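Local coordinates for protein hydroquinone dioxygenase large subunit (Pseudomonas sp., PDB 4ZXA) that probably catalyses, with the small subunit, the iron-dependent ring-opening oxidation of hydroquinone as part of a cupin-type 1,2-dioxygenase, at residues E262-M267 / I301-Y306; V228-S233 / F250-F255; N93-V98 / N258-W263. All blocks are in the same frame, centred on the assembly; numbering follows the deposited sequence.

Contact 1: residues E262-M267 / I301-Y306; sequences EWFIQM and IRHQGY. With CD (cadmium ion), chain I; H8N (4-hydroxybenzonitrile), chain J.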
loop_
_atom_site.group_PDB
_atom_site.type_symbol
_atom_site.label_atom_id
_atom_site.label_comp_id
_atom_site.label_asym_id
_atom_site.label_seq_id
_atom_site.Cartn_x
_atom_site.Cartn_y
_atom_site.Cartn_z
ATOM N N GLU E 262 -15.306 -17.465 -11.434
ATOM C CA GLU E 262 -15.995 -16.192 -11.644
ATOM C C GLU E 262 -15.895 -15.784 -13.101
ATOM O O GLU E 262 -14.915 -16.138 -13.767
ATOM C CB GLU E 262 -15.362 -15.090 -10.810
ATOM C CG GLU E 262 -15.519 -15.273 -9.334
ATOM C CD GLU E 262 -14.521 -14.456 -8.546
ATOM O OE1 GLU E 262 -13.499 -14.042 -9.145
ATOM O OE2 GLU E 262 -14.759 -14.225 -7.343
ATOM N N TRP E 263 -16.889 -15.031 -13.583
ATOM C CA TRP E 263 -16.849 -14.478 -14.935
ATOM C C TRP E 263 -16.872 -12.948 -14.934
ATOM O O TRP E 263 -17.718 -12.317 -14.297
ATOM C CB TRP E 263 -17.986 -15.033 -15.790
ATOM C CG TRP E 263 -17.850 -16.500 -16.079
ATOM C CD1 TRP E 263 -18.239 -17.535 -15.272
ATOM C CD2 TRP E 263 -17.295 -17.103 -17.259
ATOM N NE1 TRP E 263 -17.960 -18.746 -15.878
ATOM C CE2 TRP E 263 -17.379 -18.505 -17.096
ATOM C CE3 TRP E 263 -16.751 -16.600 -18.445
ATOM C CZ2 TRP E 263 -16.930 -19.396 -18.067
ATOM C CZ3 TRP E 263 -16.303 -17.483 -19.398
ATOM C CH2 TRP E 263 -16.399 -18.864 -19.210
ATOM N N PHE E 264 -15.918 -12.361 -15.648
ATOM C CA PHE E 264 -15.831 -10.918 -15.808
ATOM C C PHE E 264 -16.075 -10.547 -17.285
ATOM O O PHE E 264 -15.419 -11.091 -18.175
ATOM C CB PHE E 264 -14.436 -10.435 -15.396
ATOM C CG PHE E 264 -14.125 -10.573 -13.925
ATOM C CD1 PHE E 264 -15.127 -10.790 -12.992
ATOM C CD2 PHE E 264 -12.817 -10.452 -13.468
ATOM C CE1 PHE E 264 -14.832 -10.908 -11.629
ATOM C CE2 PHE E 264 -12.513 -10.562 -12.106
ATOM C CZ PHE E 264 -13.529 -10.792 -11.187
ATOM N N ILE E 265 -17.027 -9.650 -17.554
ATOM C CA ILE E 265 -17.173 -9.051 -18.891
ATOM C C ILE E 265 -16.897 -7.558 -18.810
ATOM O O ILE E 265 -17.701 -6.809 -18.239
ATOM C CB ILE E 265 -18.591 -9.143 -19.423
ATOM C CG1 ILE E 265 -19.203 -10.525 -19.159
ATOM C CG2 ILE E 265 -18.614 -8.770 -20.906
ATOM C CD1 ILE E 265 -18.925 -11.541 -20.206
ATOM N N GLN E 266 -15.776 -7.117 -19.375
ATOM C CA GLN E 266 -15.387 -5.712 -19.268
ATOM C C GLN E 266 -16.202 -4.847 -20.246
ATOM O O GLN E 266 -16.133 -5.035 -21.462
ATOM C CB GLN E 266 -13.872 -5.554 -19.480
ATOM C CG GLN E 266 -13.322 -4.164 -19.190
ATOM C CD GLN E 266 -13.377 -3.821 -17.714
ATOM O OE1 GLN E 266 -13.194 -4.691 -16.869
ATOM N NE2 GLN E 266 -13.638 -2.553 -17.394
ATOM N N MET E 267 -16.979 -3.902 -19.723
ATOM C CA MET E 267 -17.913 -3.175 -20.583
ATOM C C MET E 267 -17.373 -1.845 -21.099
ATOM O O MET E 267 -17.665 -1.452 -22.232
ATOM C CB MET E 267 -19.281 -2.997 -19.909
ATOM C CG MET E 267 -20.072 -4.282 -19.839
ATOM S SD MET E 267 -21.737 -4.086 -19.172
ATOM C CE MET E 267 -21.402 -3.185 -17.667
ATOM N N ILE E 301 -7.290 -19.684 -7.925
ATOM C CA ILE E 301 -6.350 -18.577 -7.932
ATOM C C ILE E 301 -6.818 -17.494 -6.976
ATOM O O ILE E 301 -7.925 -17.546 -6.444
ATOM C CB ILE E 301 -6.116 -17.994 -9.381
ATOM C CG1 ILE E 301 -7.438 -17.655 -10.085
ATOM C CG2 ILE E 301 -5.317 -18.967 -10.250
ATOM C CD1 ILE E 301 -8.090 -16.373 -9.610
ATOM N N ARG E 302 -5.952 -16.524 -6.745
ATOM C CA ARG E 302 -6.335 -15.288 -6.074
ATOM C C ARG E 302 -5.934 -14.150 -7.010
ATOM O O ARG E 302 -5.071 -14.323 -7.882
ATOM C CB ARG E 302 -5.590 -15.154 -4.753
ATOM C CG ARG E 302 -4.099 -15.031 -4.947
ATOM C CD ARG E 302 -3.362 -15.129 -3.639
ATOM N NE ARG E 302 -2.377 -14.060 -3.530
ATOM C CZ ARG E 302 -1.432 -14.005 -2.594
ATOM N NH1 ARG E 302 -1.333 -14.975 -1.687
ATOM N NH2 ARG E 302 -0.580 -12.981 -2.571
ATOM N N HIS E 303 -6.546 -12.987 -6.844
ATOM C CA HIS E 303 -6.339 -11.915 -7.803
ATOM C C HIS E 303 -6.730 -10.558 -7.229
ATOM O O HIS E 303 -7.380 -10.487 -6.195
ATOM C CB HIS E 303 -7.122 -12.210 -9.083
ATOM C CG HIS E 303 -8.594 -12.399 -8.860
ATOM N ND1 HIS E 303 -9.451 -12.757 -9.865
ATOM C CD2 HIS E 303 -9.341 -12.259 -7.742
ATOM C CE1 HIS E 303 -10.687 -12.840 -9.379
ATOM N NE2 HIS E 303 -10.639 -12.535 -8.100
ATOM N N GLN E 304 -6.318 -9.488 -7.898
ATOM C CA GLN E 304 -6.621 -8.133 -7.461
ATOM C C GLN E 304 -6.626 -7.293 -8.724
ATOM O O GLN E 304 -5.846 -7.555 -9.644
ATOM C CB GLN E 304 -5.559 -7.634 -6.466
ATOM C CG GLN E 304 -5.892 -6.306 -5.792
ATOM C CD GLN E 304 -4.954 -5.952 -4.635
ATOM O OE1 GLN E 304 -3.782 -6.323 -4.629
ATOM N NE2 GLN E 304 -5.478 -5.233 -3.648
ATOM N N GLY E 305 -7.512 -6.306 -8.798
ATOM C CA GLY E 305 -7.654 -5.517 -10.012
ATOM C C GLY E 305 -7.150 -4.086 -9.906
ATOM O O GLY E 305 -7.079 -3.512 -8.815
ATOM N N TYR E 306 -6.798 -3.512 -11.051
ATOM C CA TYR E 306 -6.334 -2.135 -11.118
ATOM C C TYR E 306 -7.067 -1.422 -12.240
ATOM O O TYR E 306 -7.094 -1.893 -13.380
ATOM C CB TYR E 306 -4.815 -2.082 -11.335
ATOM C CG TYR E 306 -4.053 -2.707 -10.193
ATOM C CD1 TYR E 306 -4.022 -4.087 -10.035
ATOM C CD2 TYR E 306 -3.385 -1.924 -9.260
ATOM C CE1 TYR E 306 -3.343 -4.671 -9.002
ATOM C CE2 TYR E 306 -2.697 -2.503 -8.216
ATOM C CZ TYR E 306 -2.684 -3.887 -8.091
ATOM O OH TYR E 306 -2.016 -4.509 -7.052
HETATM CD CD CD I . -12.476 -13.281 -7.107
HETATM N NAA H8N J . -13.396 -11.141 -6.902
HETATM C CAC H8N J . -13.852 -10.106 -7.069
HETATM C CAI H8N J . -14.441 -8.759 -7.330
HETATM C CAF H8N J . -14.292 -8.210 -8.597
HETATM C CAD H8N J . -14.824 -6.955 -8.879
HETATM C CAH H8N J . -15.495 -6.288 -7.867
HETATM O OAB H8N J . -16.011 -5.047 -8.128
HETATM C CAE H8N J . -15.645 -6.834 -6.597
HETATM C CAG H8N J . -15.115 -8.087 -6.327
#
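Glu262, Phe264 and His303 face one another from two strands that run in roughly the same direction without being neighbours in a sheet. The CA atoms of Glu262 and Ile301 are 10.6 Å apart, a gap too wide for backbone pairing, and it is bridged by side chains and a cadmium ion, consistent with two walls of a cupin barrel facing its interior. Glu262 reaches inward with its chain extended beyond CG (chi2 161°) and grips the metal through both carboxylate oxygens, OE1 at 2.4 Å and OE2 at 2.5 Å. From the other strand, His303 NE2 binds the cadmium at 2.2 Å, and the nitrile nitrogen NAA of 4-hydroxybenzonitrile (H8N) adds another bond of 2.3 Å. Because both groups converge on one ion, Glu262 OE1 meets the imidazole at its edge, 3.1 Å from His303 CE1, with carboxylate and ring planes only 21° apart. Phe264 supplies the apolar side: its ring is nearly parallel to that of His303 but slid away so that the two barely overlap, while Phe264 CZ lies 3.7 Å from H8N CAF. His256 and Asn258 complete the metal site. Strand 262-266 is flanked in its sheet by 293-297 and 310-318, whereas 301-307 lies between 251-257 and 270-277 in the other; Trp273, on the last of these, meets the rings of both Phe264 and His303.

Contact 2: residues V228-S233 / F250-F255; sequences VTWNPS and FILPVF. With H8N (4-hydroxybenzonitrile), chain J.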
loop_
_atom_site.group_PDB
_atom_site.type_symbol
_atom_site.label_atom_id
_atom_site.label_comp_id
_atom_site.label_asym_id
_atom_site.label_seq_id
_atom_site.Cartn_x
_atom_site.Cartn_y
_atom_site.Cartn_z
ATOM N N VAL E 228 -20.448 4.372 -5.702
ATOM C CA VAL E 228 -19.498 3.523 -4.973
ATOM C C VAL E 228 -18.614 2.779 -5.954
ATOM O O VAL E 228 -18.977 2.603 -7.114
ATOM C CB VAL E 228 -20.212 2.479 -4.077
ATOM C CG1 VAL E 228 -21.126 3.165 -3.081
ATOM C CG2 VAL E 228 -21.004 1.489 -4.931
ATOM N N THR E 229 -17.454 2.335 -5.493
ATOM C CA THR E 229 -16.554 1.556 -6.337
ATOM C C THR E 229 -16.362 0.125 -5.832
ATOM O O THR E 229 -16.562 -0.165 -4.660
ATOM C CB THR E 229 -15.182 2.217 -6.447
ATOM O OG1 THR E 229 -14.570 2.240 -5.151
ATOM C CG2 THR E 229 -15.325 3.619 -6.964
ATOM N N TRP E 230 -15.974 -0.762 -6.739
ATOM C CA TRP E 230 -15.772 -2.170 -6.416
ATOM C C TRP E 230 -16.925 -2.731 -5.587
ATOM O O TRP E 230 -16.740 -3.198 -4.447
ATOM C CB TRP E 230 -14.440 -2.349 -5.727
ATOM C CG TRP E 230 -13.311 -1.722 -6.502
ATOM C CD1 TRP E 230 -12.757 -0.496 -6.292
ATOM C CD2 TRP E 230 -12.613 -2.297 -7.610
ATOM N NE1 TRP E 230 -11.743 -0.270 -7.192
ATOM C CE2 TRP E 230 -11.639 -1.361 -8.017
ATOM C CE3 TRP E 230 -12.710 -3.509 -8.298
ATOM C CZ2 TRP E 230 -10.763 -1.611 -9.076
ATOM C CZ3 TRP E 230 -11.847 -3.758 -9.346
ATOM C CH2 TRP E 230 -10.881 -2.817 -9.724
ATOM N N ASN E 231 -18.121 -2.674 -6.171
ATOM C CA ASN E 231 -19.309 -3.182 -5.512
ATOM C C ASN E 231 -20.336 -3.801 -6.456
ATOM O O ASN E 231 -21.304 -3.154 -6.847
ATOM C CB ASN E 231 -19.954 -2.092 -4.666
ATOM C CG ASN E 231 -20.892 -2.663 -3.618
ATOM O OD1 ASN E 231 -20.529 -3.578 -2.879
ATOM N ND2 ASN E 231 -22.109 -2.143 -3.567
ATOM N N PRO E 232 -20.113 -5.067 -6.822
ATOM C CA PRO E 232 -21.045 -5.778 -7.701
ATOM C C PRO E 232 -22.465 -5.669 -7.152
ATOM O O PRO E 232 -22.698 -6.018 -5.990
ATOM C CB PRO E 232 -20.549 -7.230 -7.643
ATOM C CG PRO E 232 -19.071 -7.106 -7.285
ATOM C CD PRO E 232 -19.015 -5.929 -6.344
ATOM N N SER E 233 -23.389 -5.179 -7.980
ATOM C CA SER E 233 -24.771 -4.986 -7.581
ATOM C C SER E 233 -25.698 -5.553 -8.672
ATOM O O SER E 233 -25.468 -5.328 -9.865
ATOM C CB SER E 233 -25.030 -3.496 -7.347
ATOM O OG SER E 233 -26.328 -3.272 -6.829
ATOM N N PHE E 250 -9.311 2.981 -9.275
ATOM C CA PHE E 250 -8.143 2.684 -8.460
ATOM C C PHE E 250 -7.895 1.184 -8.301
ATOM O O PHE E 250 -7.816 0.451 -9.281
ATOM C CB PHE E 250 -8.276 3.348 -7.087
ATOM C CG PHE E 250 -6.985 3.448 -6.334
ATOM C CD1 PHE E 250 -5.825 3.841 -6.970
ATOM C CD2 PHE E 250 -6.931 3.149 -4.984
ATOM C CE1 PHE E 250 -4.638 3.934 -6.277
ATOM C CE2 PHE E 250 -5.746 3.240 -4.291
ATOM C CZ PHE E 250 -4.601 3.633 -4.937
ATOM N N ILE E 251 -7.736 0.743 -7.061
ATOM C CA ILE E 251 -7.419 -0.650 -6.773
ATOM C C ILE E 251 -8.490 -1.376 -5.973
ATOM O O ILE E 251 -8.978 -0.858 -4.978
ATOM C CB ILE E 251 -6.104 -0.754 -5.970
ATOM C CG1 ILE E 251 -5.019 0.123 -6.591
ATOM C CG2 ILE E 251 -5.640 -2.195 -5.870
ATOM C CD1 ILE E 251 -3.789 0.254 -5.738
ATOM N N LEU E 252 -8.849 -2.581 -6.408
ATOM C CA LEU E 252 -9.722 -3.449 -5.609
ATOM C C LEU E 252 -9.221 -3.450 -4.152
ATOM O O LEU E 252 -8.078 -3.804 -3.881
ATOM C CB LEU E 252 -9.718 -4.877 -6.170
ATOM C CG LEU E 252 -10.592 -5.906 -5.440
ATOM C CD1 LEU E 252 -12.082 -5.553 -5.531
ATOM C CD2 LEU E 252 -10.340 -7.322 -5.961
ATOM N N PRO E 253 -10.065 -3.020 -3.208
ATOM C CA PRO E 253 -9.611 -2.818 -1.825
ATOM C C PRO E 253 -9.125 -4.091 -1.084
ATOM O O PRO E 253 -8.653 -3.992 0.041
ATOM C CB PRO E 253 -10.847 -2.218 -1.144
ATOM C CG PRO E 253 -11.628 -1.576 -2.266
ATOM C CD PRO E 253 -11.428 -2.504 -3.424
ATOM N N VAL E 254 -9.228 -5.258 -1.711
ATOM C CA VAL E 254 -8.735 -6.495 -1.134
ATOM C C VAL E 254 -8.119 -7.288 -2.247
ATOM O O VAL E 254 -8.377 -7.007 -3.406
ATOM C CB VAL E 254 -9.888 -7.365 -0.542
ATOM C CG1 VAL E 254 -10.516 -6.678 0.648
ATOM C CG2 VAL E 254 -10.948 -7.678 -1.609
ATOM N N PHE E 255 -7.310 -8.287 -1.920
ATOM C CA PHE E 255 -7.082 -9.336 -2.909
ATOM C C PHE E 255 -7.904 -10.577 -2.564
ATOM O O PHE E 255 -8.009 -10.998 -1.401
ATOM C CB PHE E 255 -5.594 -9.612 -3.220
ATOM C CG PHE E 255 -4.822 -10.311 -2.123
ATOM C CD1 PHE E 255 -4.041 -9.573 -1.225
ATOM C CD2 PHE E 255 -4.820 -11.710 -2.030
ATOM C CE1 PHE E 255 -3.285 -10.219 -0.226
ATOM C CE2 PHE E 255 -4.079 -12.378 -1.023
ATOM C CZ PHE E 255 -3.306 -11.633 -0.121
HETATM N NAA H8N J . -13.396 -11.141 -6.902
HETATM C CAC H8N J . -13.852 -10.106 -7.069
HETATM C CAI H8N J . -14.441 -8.759 -7.330
HETATM C CAF H8N J . -14.292 -8.210 -8.597
HETATM C CAD H8N J . -14.824 -6.955 -8.879
HETATM C CAH H8N J . -15.495 -6.288 -7.867
HETATM O OAB H8N J . -16.011 -5.047 -8.128
HETATM C CAE H8N J . -15.645 -6.834 -6.597
HETATM C CAG H8N J . -15.115 -8.087 -6.327
#
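The indole of Trp230 has one face laid against the backbone where Ile251 passes into Leu252 and Pro253. Leu252 N sits 3.3 Å above the ring plane, displaced toward the rim, and Leu252 CA makes a CH-pi contact with the five-membered ring, 3.8 Å from its centroid and 17° off the normal. Pro253 CD approaches the same ring over the face, 3.7 Å from Trp230 CG. At the edge, Phe250 O lies near the ring plane by CZ2, and CAH of 4-hydroxybenzonitrile (H8N) is in plane. Leu252 has CG anti to its own N (chi1 -180°), which carries CD1 to 3.5 Å from Trp230 CE3 and also against the ligand ring. Pro232 CD packs 3.5 Å from H8N CAE, and Trp230 CA is 3.4 Å from H8N OAB. With an alanine here, the backbone carbonyl O of Glu249 would probably lose its indole N-H donor, and the backbone of Leu252 and Pro253 its flat cover beside the ligand. No hydrogen bond joins the segments: CH-pi and van der Waals contacts with the backbone, Leu252 and Pro253 hold the indole. The two segments probably offer the ligand shape and apolar surface, while its directional bonds come from Glu248 and the metal.

Contact 3: residues N93-V98 / N258-W263; sequences NYYGKV and NDRVEW. With CD (cadmium ion), chain I; H8N (4-hydroxybenzonitrile), chain J.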
loop_
_atom_site.group_PDB
_atom_site.type_symbol
_atom_site.label_atom_id
_atom_site.label_comp_id
_atom_site.label_asym_id
_atom_site.label_seq_id
_atom_site.Cartn_x
_atom_site.Cartn_y
_atom_site.Cartn_z
ATOM N N ASN E 93 -15.185 -16.875 4.221
ATOM C CA ASN E 93 -16.591 -17.076 4.506
ATOM C C ASN E 93 -16.888 -18.564 4.421
ATOM O O ASN E 93 -16.586 -19.202 3.401
ATOM C CB ASN E 93 -17.482 -16.291 3.541
ATOM C CG ASN E 93 -18.901 -16.110 4.074
ATOM O OD1 ASN E 93 -19.273 -16.712 5.079
ATOM N ND2 ASN E 93 -19.696 -15.271 3.402
ATOM N N TYR E 94 -17.483 -19.075 5.489
ATOM C CA TYR E 94 -17.932 -20.451 5.566
ATOM C C TYR E 94 -19.457 -20.529 5.562
ATOM O O TYR E 94 -20.037 -21.542 5.930
ATOM C CB TYR E 94 -17.277 -21.190 6.732
ATOM C CG TYR E 94 -15.853 -21.563 6.409
ATOM C CD1 TYR E 94 -15.567 -22.406 5.351
ATOM C CD2 TYR E 94 -14.792 -21.040 7.132
ATOM C CE1 TYR E 94 -14.273 -22.738 5.035
ATOM C CE2 TYR E 94 -13.493 -21.368 6.820
ATOM C CZ TYR E 94 -13.241 -22.219 5.770
ATOM O OH TYR E 94 -11.952 -22.555 5.449
ATOM N N TYR E 95 -20.089 -19.454 5.101
ATOM C CA TYR E 95 -21.541 -19.422 4.928
ATOM C C TYR E 95 -22.437 -19.737 6.133
ATOM O O TYR E 95 -23.302 -20.603 6.067
ATOM C CB TYR E 95 -21.898 -20.257 3.702
ATOM C CG TYR E 95 -20.855 -20.085 2.626
ATOM C CD1 TYR E 95 -20.575 -18.828 2.109
ATOM C CD2 TYR E 95 -20.122 -21.160 2.160
ATOM C CE1 TYR E 95 -19.616 -18.654 1.144
ATOM C CE2 TYR E 95 -19.159 -20.994 1.193
ATOM C CZ TYR E 95 -18.912 -19.739 0.688
ATOM O OH TYR E 95 -17.955 -19.565 -0.278
ATOM N N GLY E 96 -22.186 -19.039 7.236
ATOM C CA GLY E 96 -22.920 -19.209 8.480
ATOM C C GLY E 96 -21.944 -18.927 9.597
ATOM O O GLY E 96 -22.275 -18.369 10.638
ATOM N N LYS E 97 -20.716 -19.331 9.336
ATOM C CA LYS E 97 -19.542 -19.057 10.165
ATOM C C LYS E 97 -18.479 -18.353 9.312
ATOM O O LYS E 97 -18.383 -18.589 8.105
ATOM C CB LYS E 97 -18.969 -20.359 10.734
ATOM C CG LYS E 97 -19.845 -21.034 11.792
ATOM C CD LYS E 97 -19.498 -22.525 11.937
ATOM C CE LYS E 97 -19.890 -23.075 13.309
ATOM N NZ LYS E 97 -21.319 -22.822 13.672
ATOM N N VAL E 98 -17.684 -17.484 9.928
ATOM C CA VAL E 98 -16.599 -16.824 9.212
ATOM C C VAL E 98 -15.302 -16.909 10.002
ATOM O O VAL E 98 -15.260 -16.509 11.166
ATOM C CB VAL E 98 -16.890 -15.328 8.970
ATOM C CG1 VAL E 98 -15.667 -14.646 8.378
ATOM C CG2 VAL E 98 -18.108 -15.143 8.073
ATOM N N ASN E 258 -10.253 -17.139 -4.616
ATOM C CA ASN E 258 -11.496 -17.718 -5.133
ATOM C C ASN E 258 -11.892 -19.082 -4.532
ATOM O O ASN E 258 -11.040 -19.819 -4.053
ATOM C CB ASN E 258 -11.397 -17.842 -6.658
ATOM C CG ASN E 258 -11.689 -16.533 -7.387
ATOM O OD1 ASN E 258 -11.667 -15.450 -6.796
ATOM N ND2 ASN E 258 -11.970 -16.635 -8.682
ATOM N N ASP E 259 -13.180 -19.424 -4.570
ATOM C CA ASP E 259 -13.595 -20.804 -4.282
ATOM C C ASP E 259 -14.657 -21.323 -5.259
ATOM O O ASP E 259 -15.287 -22.362 -5.027
ATOM C CB ASP E 259 -14.100 -20.933 -2.844
ATOM C CG ASP E 259 -15.477 -20.336 -2.657
ATOM O OD1 ASP E 259 -15.897 -19.513 -3.497
ATOM O OD2 ASP E 259 -16.140 -20.691 -1.663
ATOM N N ARG E 260 -14.868 -20.564 -6.330
ATOM C CA ARG E 260 -15.726 -20.950 -7.440
ATOM C C ARG E 260 -15.173 -20.216 -8.647
ATOM O O ARG E 260 -14.390 -19.299 -8.485
ATOM C CB ARG E 260 -17.167 -20.519 -7.182
ATOM C CG ARG E 260 -17.330 -19.041 -6.857
ATOM C CD ARG E 260 -18.632 -18.769 -6.100
ATOM N NE ARG E 260 -18.601 -19.468 -4.820
ATOM C CZ ARG E 260 -19.671 -19.820 -4.111
ATOM N NH1 ARG E 260 -20.888 -19.524 -4.553
ATOM N NH2 ARG E 260 -19.516 -20.466 -2.952
ATOM N N VAL E 261 -15.556 -20.612 -9.851
ATOM C CA VAL E 261 -15.159 -19.877 -11.038
ATOM C C VAL E 261 -15.962 -18.568 -11.077
ATOM O O VAL E 261 -17.160 -18.564 -10.771
ATOM C CB VAL E 261 -15.440 -20.704 -12.317
ATOM C CG1 VAL E 261 -15.288 -19.840 -13.565
ATOM C CG2 VAL E 261 -14.523 -21.916 -12.398
ATOM N N GLU E 262 -15.306 -17.465 -11.434
ATOM C CA GLU E 262 -15.995 -16.192 -11.644
ATOM C C GLU E 262 -15.895 -15.784 -13.101
ATOM O O GLU E 262 -14.915 -16.138 -13.767
ATOM C CB GLU E 262 -15.362 -15.090 -10.810
ATOM C CG GLU E 262 -15.519 -15.273 -9.334
ATOM C CD GLU E 262 -14.521 -14.456 -8.546
ATOM O OE1 GLU E 262 -13.499 -14.042 -9.145
ATOM O OE2 GLU E 262 -14.759 -14.225 -7.343
ATOM N N TRP E 263 -16.889 -15.031 -13.583
ATOM C CA TRP E 263 -16.849 -14.478 -14.935
ATOM C C TRP E 263 -16.872 -12.948 -14.934
ATOM O O TRP E 263 -17.718 -12.317 -14.297
ATOM C CB TRP E 263 -17.986 -15.033 -15.790
ATOM C CG TRP E 263 -17.850 -16.500 -16.079
ATOM C CD1 TRP E 263 -18.239 -17.535 -15.272
ATOM C CD2 TRP E 263 -17.295 -17.103 -17.259
ATOM N NE1 TRP E 263 -17.960 -18.746 -15.878
ATOM C CE2 TRP E 263 -17.379 -18.505 -17.096
ATOM C CE3 TRP E 263 -16.751 -16.600 -18.445
ATOM C CZ2 TRP E 263 -16.930 -19.396 -18.067
ATOM C CZ3 TRP E 263 -16.303 -17.483 -19.398
ATOM C CH2 TRP E 263 -16.399 -18.864 -19.210
HETATM CD CD CD I . -12.476 -13.281 -7.107
HETATM N NAA H8N J . -13.396 -11.141 -6.902
HETATM C CAC H8N J . -13.852 -10.106 -7.069
HETATM C CAI H8N J . -14.441 -8.759 -7.330
HETATM C CAF H8N J . -14.292 -8.210 -8.597
HETATM C CAD H8N J . -14.824 -6.955 -8.879
HETATM C CAH H8N J . -15.495 -6.288 -7.867
HETATM O OAB H8N J . -16.011 -5.047 -8.128
HETATM C CAE H8N J . -15.645 -6.834 -6.597
HETATM C CAG H8N J . -15.115 -8.087 -6.327
#
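Tyr95 and Asp259 make the tight part of a small surface contact. The tyrosine hydroxyl donates to Asp259 OD2 over a short 2.5 Å, meeting the oxygen on its syn side, 20° out of the carboxylate plane, while OD2 lies at the edge of the phenol ring. The other carboxylate oxygen is taken by a sequence neighbour: Arg260 NE forms a salt bridge with Asp259 OD1 at 3.0 Å, arriving from above the carboxylate plane. A bend at chi3 (63°) turns the arginine back toward this oxygen and brings its NH2 to 3.2 Å from Tyr95 OH. On the side of 93-98 the anchoring is done by a turn. Asn93 OD1 accepts from Tyr95 N at 2.9 Å, an Asx turn, and Tyr94 N bonds to Lys97 O at 2.8 Å, closing the hairpin between strands 89-93 and 97-102. Tyr95, with left-handed backbone angles, projects from this hairpin across to the loop 258-263. Beyond the hydroxyl the fit is loose: Tyr95 is exposed, and across the contact its ring touches little more than the two polar groups, although Tyr80 and Pro324 pack against it. Farther in, Asn258 OD1 binds cadmium at 2.3 Å, and its ND2 makes a weak hydrogen bond to Glu262 OE1. Gripped by a hydroxyl and a guanidinium, Asp259 is likely to stay ionised, and this polar link ties the N-terminal hairpin to the loop that carries a metal ligand at the position just before it, Asn258.

Overall arrangement
The three contacts surround one cupin-type site from different depths. Contact 3 opens first along the chain, at 93-98, and its return segment 258-263 runs straight into contact 1, with which it shares Glu262 and Trp263; both segments of contact 2 fall between. The centres of contacts 1 and 2 are about 11 Å apart, those of 1 and 3 about 15 Å, and those of 2 and 3 about 17 Å. Strands 97-102, 251-257 and 301-307 belong to one antiparallel sheet, 262-266 to another. Backbone hydrogen bonds join Gly305 to Leu252 and, just past 251-257, Ile301 to Asn258. Contacts 1 and 3 both carry metal ligands, contact 2 walls the aromatic pocket, and contact 3 probably ties the metal-bearing loop to the N-terminal hairpin.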